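Short chain dehydrogenase (Leptospira borgpetersenii serovar Hardjo-bovis, PDB 6UH2) binds NAD+ and probably interconverts alcohol and carbonyl groups of a substrate, with this dinucleotide as hydride carrier. Local coordinates at residues Glu85-Asn96 with Leu135-Leu146; Gly149-Ala157 with Asn252-Thr260. All coordinates share one frame; numbering follows the deposited sequence.

Both contacts reach the same parallel sheet, but on opposite sides of the centre of the chain, and their centres lie about 28 Å apart. Contact 1 pairs strand 93-96 with the first residues of its neighbour 144-148, together with the helix ends and loops that lead into them. Contact 2 begins just after strand 144-148, where the chain leaves the sheet as the loop 149-157 and meets the last strand, 252-255, and the turn behind it. Only contact 2 reaches NAD: Gly149 and Ser150 belong to its pocket and lie beside the nicotinamide, whereas the side chain of Asn96 in contact 1 stays about 8 Å away.

Contact 1 of 2, residues Glu85-Asn96 with Leu135-Leu146; sequences ENQNKIPDILIN and LWKEKGKKGIIL
Trp136 turns its CG beside its own backbone N (chi1 -74°), which points an edge of the indole at residues 90-94, while Lys141 starts extended and then bends at its last two torsions to bring NZ back to Asp92. The indole NE1 donates to Pro91 O at 2.7 Å, a bent bond (138° at the hydrogen) whose acceptor stands somewhat out of the ring plane. Gly143 CA lies against one face of the indole, and at its edge CD1 meets Ile90 CG2 at 4.0 Å. Lys141 NZ forms a salt bridge with Asp92 OD1, 2.7 Å away, coming from above the carboxylate plane; the other oxygen, OD2, takes the backbone N of Leu22. A water joins Lys141 NZ, Asp92 OD2 and Ile90 O. Nearer the helix ends, Ile90 CD1 packs on Lys139 CG at 3.7 Å, and Leu135 CD2 touches Ile90 CG2. Glu85 OE2 makes a longer salt bridge, 3.6 Å, with Lys139 NZ. Beyond Asp92 the strands run parallel: Ile144 N bonds to Asp92 O, Leu94 N to Ile144 O, Leu146 N to Leu94 O at 2.7 Å, and Asn96 N to Leu146 O. Leu94 and Ile145 lie side by side on the face covered by helix 111-139. Strand 93-96, that helix and strand 144-148 make a beta-alpha-beta crossover of the Rossmann fold.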
loop_
_atom_site.group_PDB
_atom_site.type_symbol
_atom_site.label_atom_id
_atom_site.label_comp_id
_atom_site.label_asym_id
_atom_site.label_seq_id
_atom_site.Cartn_x
_atom_site.Cartn_y
_atom_site.Cartn_z
ATOM N N GLU B 85 17.643 24.782 5.694
ATOM C CA GLU B 85 18.810 24.673 4.825
ATOM C C GLU B 85 20.063 25.175 5.534
ATOM O O GLU B 85 21.127 24.539 5.468
ATOM C CB GLU B 85 18.562 25.449 3.526
ATOM C CG GLU B 85 19.663 25.277 2.496
ATOM C CD GLU B 85 19.391 26.036 1.206
ATOM O OE1 GLU B 85 18.243 26.477 0.995
ATOM O OE2 GLU B 85 20.337 26.200 0.407
ATOM N N ASN B 86 19.949 26.311 6.231
ATOM C CA ASN B 86 21.088 26.875 6.945
ATOM C C ASN B 86 21.636 25.898 7.971
ATOM O O ASN B 86 22.853 25.827 8.181
ATOM C CB ASN B 86 20.685 28.177 7.640
ATOM C CG ASN B 86 20.502 29.330 6.675
ATOM O OD1 ASN B 86 20.656 29.180 5.462
ATOM N ND2 ASN B 86 20.155 30.492 7.214
ATOM N N GLN B 87 20.755 25.138 8.622
ATOM C CA GLN B 87 21.133 24.228 9.692
ATOM C C GLN B 87 21.424 22.819 9.200
ATOM O O GLN B 87 21.568 21.913 10.028
ATOM C CB GLN B 87 20.031 24.171 10.752
ATOM C CG GLN B 87 19.753 25.477 11.468
ATOM C CD GLN B 87 18.573 25.348 12.408
ATOM O OE1 GLN B 87 18.619 24.588 13.370
ATOM N NE2 GLN B 87 17.496 26.066 12.115
ATOM N N ASN B 88 21.493 22.609 7.886
ATOM C CA ASN B 88 21.660 21.269 7.320
ATOM C C ASN B 88 20.592 20.328 7.857
ATOM O O ASN B 88 20.872 19.212 8.303
ATOM C CB ASN B 88 23.057 20.709 7.597
ATOM C CG ASN B 88 24.151 21.590 7.049
ATOM O OD1 ASN B 88 24.254 21.790 5.835
ATOM N ND2 ASN B 88 24.979 22.124 7.939
ATOM N N LYS B 89 19.350 20.807 7.850
ATOM C CA LYS B 89 18.229 19.947 8.201
ATOM C C LYS B 89 17.341 19.785 6.979
ATOM O O LYS B 89 16.150 20.103 7.017
ATOM C CB LYS B 89 17.431 20.511 9.381
ATOM C CG LYS B 89 18.204 20.587 10.684
ATOM C CD LYS B 89 17.425 21.405 11.698
ATOM C CE LYS B 89 18.052 21.347 13.072
ATOM N NZ LYS B 89 17.308 22.229 14.009
ATOM N N ILE B 90 17.916 19.297 5.889
ATOM C CA ILE B 90 17.166 19.069 4.660
ATOM C C ILE B 90 16.398 17.764 4.815
ATOM O O ILE B 90 17.010 16.701 4.957
ATOM C CB ILE B 90 18.093 19.035 3.438
ATOM C CG1 ILE B 90 18.841 20.367 3.327
ATOM C CG2 ILE B 90 17.291 18.738 2.170
ATOM C CD1 ILE B 90 19.727 20.475 2.103
ATOM N N PRO B 91 15.072 17.798 4.806
ATOM C CA PRO B 91 14.305 16.565 5.013
ATOM C C PRO B 91 14.547 15.558 3.902
ATOM O O PRO B 91 14.811 15.918 2.756
ATOM C CB PRO B 91 12.848 17.044 5.011
ATOM C CG PRO B 91 12.926 18.558 5.253
ATOM C CD PRO B 91 14.215 18.984 4.638
ATOM N N ASP B 92 14.447 14.280 4.258
ATOM C CA ASP B 92 14.421 13.209 3.275
ATOM C C ASP B 92 13.005 12.801 2.917
ATOM O O ASP B 92 12.777 12.261 1.832
ATOM C CB ASP B 92 15.162 11.982 3.807
ATOM C CG ASP B 92 16.582 12.288 4.174
ATOM O OD1 ASP B 92 17.425 12.352 3.260
ATOM O OD2 ASP B 92 16.847 12.527 5.365
ATOM N N ILE B 93 12.064 13.055 3.819
ATOM C CA ILE B 93 10.685 12.607 3.735
ATOM C C ILE B 93 9.827 13.775 4.182
ATOM O O ILE B 93 10.091 14.358 5.240
ATOM C CB ILE B 93 10.427 11.375 4.632
ATOM C CG1 ILE B 93 11.297 10.190 4.192
ATOM C CG2 ILE B 93 8.952 10.989 4.619
ATOM C CD1 ILE B 93 11.420 9.110 5.258
ATOM N N LEU B 94 8.839 14.144 3.362
ATOM C CA LEU B 94 7.827 15.142 3.710
ATOM C C LEU B 94 6.488 14.438 3.880
ATOM O O LEU B 94 6.021 13.772 2.952
ATOM C CB LEU B 94 7.702 16.225 2.631
ATOM C CG LEU B 94 6.444 17.109 2.750
ATOM C CD1 LEU B 94 6.508 17.969 4.024
ATOM C CD2 LEU B 94 6.222 18.012 1.530
ATOM N N ILE B 95 5.866 14.591 5.047
ATOM C CA ILE B 95 4.549 14.013 5.307
ATOM C C ILE B 95 3.565 15.156 5.517
ATOM O O ILE B 95 3.621 15.859 6.534
ATOM C CB ILE B 95 4.557 13.061 6.511
ATOM C CG1 ILE B 95 5.616 11.969 6.320
ATOM C CG2 ILE B 95 3.165 12.436 6.709
ATOM C CD1 ILE B 95 5.556 10.878 7.350
ATOM N N ASN B 96 2.650 15.335 4.559
ATOM C CA ASN B 96 1.623 16.375 4.640
ATOM C C ASN B 96 0.428 15.816 5.409
ATOM O O ASN B 96 -0.604 15.435 4.852
ATOM C CB ASN B 96 1.234 16.842 3.241
ATOM C CG ASN B 96 2.288 17.732 2.612
ATOM O OD1 ASN B 96 2.660 18.755 3.181
ATOM N ND2 ASN B 96 2.788 17.335 1.436
ATOM N N LEU B 135 13.731 22.761 -3.021
ATOM C CA LEU B 135 14.972 22.525 -2.287
ATOM C C LEU B 135 15.631 21.217 -2.712
ATOM O O LEU B 135 16.849 21.171 -2.930
ATOM C CB LEU B 135 14.694 22.535 -0.783
ATOM C CG LEU B 135 15.853 22.235 0.182
ATOM C CD1 LEU B 135 16.947 23.318 0.129
ATOM C CD2 LEU B 135 15.315 22.049 1.604
ATOM N N TRP B 136 14.843 20.142 -2.836
ATOM C CA TRP B 136 15.394 18.853 -3.254
ATOM C C TRP B 136 15.975 18.923 -4.659
ATOM O O TRP B 136 17.076 18.417 -4.919
ATOM C CB TRP B 136 14.313 17.782 -3.200
ATOM C CG TRP B 136 13.957 17.361 -1.828
ATOM C CD1 TRP B 136 14.642 17.623 -0.679
ATOM C CD2 TRP B 136 12.814 16.597 -1.454
ATOM N NE1 TRP B 136 13.988 17.063 0.400
ATOM C CE2 TRP B 136 12.868 16.418 -0.053
ATOM C CE3 TRP B 136 11.750 16.036 -2.169
ATOM C CZ2 TRP B 136 11.895 15.695 0.649
ATOM C CZ3 TRP B 136 10.775 15.327 -1.469
ATOM C CH2 TRP B 136 10.854 15.170 -0.077
ATOM N N LYS B 137 15.233 19.535 -5.583
ATOM C CA LYS B 137 15.714 19.693 -6.954
ATOM C C LYS B 137 17.045 20.431 -6.984
ATOM O O LYS B 137 17.939 20.095 -7.771
ATOM C CB LYS B 137 14.652 20.425 -7.780
ATOM C CG LYS B 137 15.024 20.727 -9.227
ATOM C CD LYS B 137 13.909 21.532 -9.880
ATOM C CE LYS B 137 14.314 22.062 -11.245
ATOM N NZ LYS B 137 13.289 23.004 -11.770
ATOM N N GLU B 138 17.204 21.420 -6.109
ATOM C CA GLU B 138 18.427 22.209 -6.097
ATOM C C GLU B 138 19.589 21.427 -5.499
ATOM O O GLU B 138 20.729 21.545 -5.964
ATOM C CB GLU B 138 18.185 23.500 -5.323
ATOM C CG GLU B 138 19.382 24.402 -5.221
ATOM C CD GLU B 138 19.169 25.494 -4.208
ATOM O OE1 GLU B 138 18.268 26.333 -4.420
ATOM O OE2 GLU B 138 19.885 25.500 -3.187
ATOM N N LYS B 139 19.323 20.626 -4.468
ATOM C CA LYS B 139 20.353 19.835 -3.807
ATOM C C LYS B 139 20.570 18.472 -4.451
ATOM O O LYS B 139 21.492 17.754 -4.045
ATOM C CB LYS B 139 20.001 19.637 -2.326
ATOM C CG LYS B 139 19.878 20.925 -1.520
ATOM C CD LYS B 139 21.251 21.527 -1.223
ATOM C CE LYS B 139 21.128 22.828 -0.445
ATOM N NZ LYS B 139 22.453 23.316 0.040
ATOM N N GLY B 140 19.750 18.096 -5.430
ATOM C CA GLY B 140 19.811 16.760 -5.993
ATOM C C GLY B 140 19.403 15.658 -5.036
ATOM O O GLY B 140 19.927 14.541 -5.128
ATOM N N LYS B 141 18.482 15.936 -4.116
ATOM C CA LYS B 141 18.061 14.945 -3.132
ATOM C C LYS B 141 16.862 14.159 -3.649
ATOM O O LYS B 141 15.874 14.743 -4.117
ATOM C CB LYS B 141 17.717 15.612 -1.796
ATOM C CG LYS B 141 17.275 14.606 -0.727
ATOM C CD LYS B 141 17.328 15.177 0.688
ATOM C CE LYS B 141 18.739 15.260 1.204
ATOM N NZ LYS B 141 19.010 14.305 2.321
ATOM N N LYS B 142 16.938 12.833 -3.543
ATOM C CA LYS B 142 15.861 11.965 -4.023
ATOM C C LYS B 142 14.797 11.772 -2.938
ATOM O O LYS B 142 14.563 10.674 -2.442
ATOM C CB LYS B 142 16.433 10.628 -4.482
ATOM N N GLY B 143 14.139 12.873 -2.586
ATOM C CA GLY B 143 13.193 12.870 -1.483
ATOM C C GLY B 143 11.920 12.095 -1.784
ATOM O O GLY B 143 11.649 11.697 -2.920
ATOM N N ILE B 144 11.122 11.876 -0.728
ATOM C CA ILE B 144 9.820 11.207 -0.822
ATOM C C ILE B 144 8.765 12.066 -0.132
ATOM O O ILE B 144 8.958 12.500 1.008
ATOM C CB ILE B 144 9.838 9.803 -0.186
ATOM C CG1 ILE B 144 10.899 8.915 -0.846
ATOM C CG2 ILE B 144 8.448 9.124 -0.271
ATOM C CD1 ILE B 144 11.140 7.613 -0.084
ATOM N N ILE B 145 7.634 12.264 -0.799
ATOM C CA ILE B 145 6.499 12.992 -0.238
ATOM C C ILE B 145 5.368 12.005 0.019
ATOM O O ILE B 145 5.094 11.121 -0.804
ATOM C CB ILE B 145 6.044 14.127 -1.181
ATOM C CG1 ILE B 145 7.182 15.140 -1.387
ATOM C CG2 ILE B 145 4.779 14.804 -0.667
ATOM C CD1 ILE B 145 6.846 16.263 -2.390
ATOM N N LEU B 146 4.705 12.155 1.161
ATOM C CA LEU B 146 3.524 11.351 1.471
ATOM C C LEU B 146 2.409 12.292 1.891
ATOM O O LEU B 146 2.552 13.013 2.883
ATOM C CB LEU B 146 3.802 10.323 2.576
ATOM C CG LEU B 146 2.573 9.487 2.975
ATOM C CD1 LEU B 146 2.076 8.635 1.791
ATOM C CD2 LEU B 146 2.858 8.611 4.213
HETATM O O HOH W 1 17.691 26.510 -1.573
HETATM O O HOH W 2 18.753 14.344 5.359
HETATM O O HOH W 3 15.069 10.348 0.174
#

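Contact 2 of 2, residues Gly149-Ala157 with Asn252-Thr260. With NAD (nicotinamide-adenine-dinucleotide), chain D.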
loop_
_atom_site.group_PDB
_atom_site.type_symbol
_atom_site.label_atom_id
_atom_site.label_comp_id
_atom_site.label_asym_id
_atom_site.label_seq_id
_atom_site.Cartn_x
_atom_site.Cartn_y
_atom_site.Cartn_z
ATOM N N GLY B 149 -4.959 11.748 2.200
ATOM C CA GLY B 149 -6.307 11.893 1.701
ATOM C C GLY B 149 -7.306 11.524 2.776
ATOM O O GLY B 149 -7.143 11.893 3.947
ATOM N N SER B 150 -8.333 10.775 2.377
ATOM C CA SER B 150 -9.397 10.289 3.240
ATOM C C SER B 150 -10.281 9.375 2.411
ATOM O O SER B 150 -10.403 9.554 1.191
ATOM C CB SER B 150 -10.241 11.440 3.817
ATOM O OG SER B 150 -11.406 10.916 4.443
ATOM N N ILE B 151 -10.922 8.413 3.079
ATOM C CA ILE B 151 -11.993 7.688 2.395
ATOM C C ILE B 151 -12.988 8.654 1.771
ATOM O O ILE B 151 -13.636 8.329 0.769
ATOM C CB ILE B 151 -12.710 6.723 3.358
ATOM C CG1 ILE B 151 -13.188 7.474 4.607
ATOM C CG2 ILE B 151 -11.791 5.560 3.710
ATOM C CD1 ILE B 151 -14.194 6.694 5.459
ATOM N N TYR B 152 -13.150 9.841 2.349
ATOM C CA TYR B 152 -14.155 10.765 1.836
ATOM C C TYR B 152 -13.645 11.610 0.675
ATOM O O TYR B 152 -14.389 12.455 0.173
ATOM C CB TYR B 152 -14.680 11.665 2.961
ATOM C CG TYR B 152 -15.462 10.882 4.000
ATOM C CD1 TYR B 152 -16.252 9.797 3.629
ATOM C CD2 TYR B 152 -15.395 11.208 5.345
ATOM C CE1 TYR B 152 -16.954 9.068 4.572
ATOM C CE2 TYR B 152 -16.094 10.483 6.294
ATOM C CZ TYR B 152 -16.869 9.416 5.902
ATOM O OH TYR B 152 -17.571 8.686 6.837
ATOM N N GLY B 153 -12.401 11.415 0.252
ATOM C CA GLY B 153 -11.961 11.925 -1.028
ATOM C C GLY B 153 -12.099 10.927 -2.146
ATOM O O GLY B 153 -11.736 11.227 -3.289
ATOM N N VAL B 154 -12.636 9.743 -1.832
ATOM C CA VAL B 154 -12.807 8.618 -2.749
ATOM C C VAL B 154 -14.274 8.210 -2.723
ATOM O O VAL B 154 -14.945 8.154 -3.757
ATOM C CB VAL B 154 -11.899 7.436 -2.347
ATOM C CG1 VAL B 154 -12.171 6.224 -3.211
ATOM C CG2 VAL B 154 -10.446 7.832 -2.417
ATOM N N SER B 155 -14.777 7.892 -1.540
ATOM C CA SER B 155 -16.198 7.661 -1.370
ATOM C C SER B 155 -16.865 8.962 -0.923
ATOM O O SER B 155 -16.211 9.989 -0.730
ATOM C CB SER B 155 -16.445 6.530 -0.371
ATOM O OG SER B 155 -17.807 6.133 -0.378
ATOM N N ILE B 156 -18.188 8.922 -0.758
ATOM C CA ILE B 156 -18.949 10.073 -0.293
ATOM C C ILE B 156 -19.579 9.708 1.044
ATOM O O ILE B 156 -20.110 8.605 1.209
ATOM C CB ILE B 156 -20.024 10.505 -1.319
ATOM C CG1 ILE B 156 -19.352 11.050 -2.591
ATOM C CG2 ILE B 156 -21.001 11.523 -0.692
ATOM C CD1 ILE B 156 -18.444 12.235 -2.358
ATOM N N ALA B 157 -19.508 10.629 1.996
ATOM C CA ALA B 157 -20.039 10.363 3.324
ATOM C C ALA B 157 -21.548 10.140 3.282
ATOM O O ALA B 157 -22.271 10.751 2.493
ATOM C CB ALA B 157 -19.701 11.518 4.264
ATOM N N ASN B 252 -2.566 6.186 -4.354
ATOM C CA ASN B 252 -3.367 6.444 -3.157
ATOM C C ASN B 252 -3.653 5.099 -2.494
ATOM O O ASN B 252 -4.266 4.226 -3.115
ATOM C CB ASN B 252 -4.682 7.147 -3.531
ATOM C CG ASN B 252 -5.517 7.520 -2.314
ATOM O OD1 ASN B 252 -4.978 7.775 -1.242
ATOM N ND2 ASN B 252 -6.843 7.543 -2.477
ATOM N N LEU B 253 -3.206 4.921 -1.250
ATOM C CA LEU B 253 -3.379 3.667 -0.524
ATOM C C LEU B 253 -4.477 3.842 0.529
ATOM O O LEU B 253 -4.309 4.598 1.490
ATOM C CB LEU B 253 -2.060 3.224 0.108
ATOM C CG LEU B 253 -2.146 2.026 1.070
ATOM C CD1 LEU B 253 -2.702 0.794 0.341
ATOM C CD2 LEU B 253 -0.761 1.723 1.669
ATOM N N LEU B 254 -5.601 3.152 0.334
ATOM C CA LEU B 254 -6.703 3.206 1.292
ATOM C C LEU B 254 -6.461 2.202 2.407
ATOM O O LEU B 254 -6.236 1.012 2.148
ATOM C CB LEU B 254 -8.034 2.913 0.606
ATOM C CG LEU B 254 -8.604 4.078 -0.204
ATOM C CD1 LEU B 254 -9.373 3.569 -1.417
ATOM C CD2 LEU B 254 -9.493 4.931 0.686
ATOM N N ILE B 255 -6.488 2.692 3.644
ATOM C CA ILE B 255 -6.275 1.876 4.833
ATOM C C ILE B 255 -7.531 2.082 5.666
ATOM O O ILE B 255 -7.612 2.995 6.483
ATOM C CB ILE B 255 -5.009 2.265 5.596
ATOM C CG1 ILE B 255 -3.797 2.192 4.647
ATOM C CG2 ILE B 255 -4.799 1.331 6.810
ATOM C CD1 ILE B 255 -2.486 2.677 5.249
ATOM N N ASP B 256 -8.541 1.263 5.402
ATOM C CA ASP B 256 -9.892 1.585 5.845
ATOM C C ASP B 256 -10.708 0.347 6.182
ATOM O O ASP B 256 -11.941 0.457 6.287
ATOM C CB ASP B 256 -10.648 2.393 4.769
ATOM C CG ASP B 256 -11.013 1.564 3.535
ATOM O OD1 ASP B 256 -10.490 0.436 3.355
ATOM O OD2 ASP B 256 -11.830 2.058 2.724
ATOM N N GLY B 257 -10.078 -0.818 6.328
ATOM C CA GLY B 257 -10.813 -2.016 6.683
ATOM C C GLY B 257 -11.827 -2.465 5.658
ATOM O O GLY B 257 -12.732 -3.234 5.992
ATOM N N GLY B 258 -11.700 -2.019 4.411
ATOM C CA GLY B 258 -12.680 -2.355 3.390
ATOM C C GLY B 258 -13.841 -1.391 3.266
ATOM O O GLY B 258 -14.795 -1.683 2.532
ATOM N N PHE B 259 -13.788 -0.250 3.952
ATOM C CA PHE B 259 -14.945 0.647 4.022
ATOM C C PHE B 259 -15.437 1.067 2.634
ATOM O O PHE B 259 -16.645 1.122 2.389
ATOM C CB PHE B 259 -14.582 1.878 4.853
ATOM C CG PHE B 259 -15.753 2.762 5.175
ATOM C CD1 PHE B 259 -16.129 3.781 4.311
ATOM C CD2 PHE B 259 -16.473 2.573 6.337
ATOM C CE1 PHE B 259 -17.213 4.602 4.604
ATOM C CE2 PHE B 259 -17.555 3.390 6.641
ATOM C CZ PHE B 259 -17.918 4.409 5.770
ATOM N N THR B 260 -14.524 1.386 1.717
ATOM C CA THR B 260 -14.991 1.871 0.422
ATOM C C THR B 260 -15.578 0.756 -0.436
ATOM O O THR B 260 -16.358 1.046 -1.348
ATOM C CB THR B 260 -13.866 2.590 -0.325
ATOM O OG1 THR B 260 -12.722 1.740 -0.415
ATOM C CG2 THR B 260 -13.481 3.880 0.394
HETATM P PA NAD D . -6.191 16.055 14.132
HETATM O O1A NAD D . -7.324 17.113 14.115
HETATM O O2A NAD D . -5.989 15.173 15.366
HETATM O O5B NAD D . -4.750 16.736 13.754
HETATM C C5B NAD D . -4.579 17.691 12.723
HETATM C C4B NAD D . -3.335 18.436 13.127
HETATM O O4B NAD D . -3.133 19.416 12.040
HETATM C C3B NAD D . -3.489 19.224 14.437
HETATM O O3B NAD D . -2.342 19.014 15.296
HETATM C C2B NAD D . -3.492 20.683 13.960
HETATM O O2B NAD D . -2.931 21.575 14.934
HETATM C C1B NAD D . -2.697 20.611 12.635
HETATM N N9A NAD D . -3.005 21.824 11.884
HETATM C C8A NAD D . -4.229 22.478 11.756
HETATM N N7A NAD D . -4.111 23.576 11.060
HETATM C C5A NAD D . -2.759 23.669 10.733
HETATM C C6A NAD D . -2.011 24.612 10.035
HETATM N N6A NAD D . -2.566 25.714 9.492
HETATM N N1A NAD D . -0.695 24.393 9.888
HETATM C C2A NAD D . -0.130 23.306 10.418
HETATM N N3A NAD D . -0.762 22.358 11.114
HETATM C C4A NAD D . -2.079 22.583 11.243
HETATM O O3 NAD D . -6.337 15.097 12.835
HETATM P PN NAD D . -6.018 13.539 12.570
HETATM O O1N NAD D . -7.285 12.673 12.786
HETATM O O2N NAD D . -4.662 13.232 13.214
HETATM O O5D NAD D . -5.893 13.689 10.902
HETATM C C5D NAD D . -4.609 13.751 10.320
HETATM C C4D NAD D . -4.813 13.663 8.809
HETATM O O4D NAD D . -5.615 12.472 8.439
HETATM C C3D NAD D . -5.656 14.840 8.321
HETATM O O3D NAD D . -5.257 15.233 7.002
HETATM C C2D NAD D . -7.110 14.291 8.201
HETATM O O2D NAD D . -7.892 14.957 7.224
HETATM C C1D NAD D . -6.783 12.838 7.754
HETATM N N1N NAD D . -7.843 11.832 8.118
HETATM C C2N NAD D . -8.251 11.671 9.407
HETATM C C3N NAD D . -9.221 10.741 9.687
HETATM C C7N NAD D . -9.666 10.576 11.100
HETATM O O7N NAD D . -10.652 9.889 11.317
HETATM N N7N NAD D . -8.956 11.184 12.076
HETATM C C4N NAD D . -9.756 9.979 8.633
HETATM C C5N NAD D . -9.331 10.167 7.352
HETATM C C6N NAD D . -8.344 11.118 7.102
#
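Ile151 reaches across to the C-terminal segment with both of its branches. Its CB lies 4.2 Å from Thr260 CG2. From there the CG2 methyl drops onto Asp256 CB at 3.5 Å and, in one of two modelled positions of Leu254, also meets that leucine. The other branch, CG1, sits between the backbone N and the carbonyl carbon (chi1 53°) and carries CD1 over one face of the Phe259 ring, a CH-pi contact 4.1 Å from the centroid. The same methyl covers part of one face of Tyr152, whose opposite face receives Ala157 CB. Val154 CG2 lies 3.6 Å from Asn252 ND2, the two side chains running antiparallel alongside each other. Asp256 organises its own turn, OD1 accepting from Gly258 N as an Asx turn and OD2 from Thr260 N. In the facing loop, Ser150 OG takes Tyr152 N at 2.9 Å, an ST turn. Ser150 OG also lies 3.7 Å from NAD C5N, on the nicotinamide. Ser150 touches Tyr173 and Lys177 of helix 171-191, both hydrogen-bonded to NAD. Strand 197-203 lies in the sheet between strand 144-148, which leads into the loop, and strand 252-255, with Ser202 holding Asn252 OD1; Phe259 stacks on Tyr218 of helix 212-220.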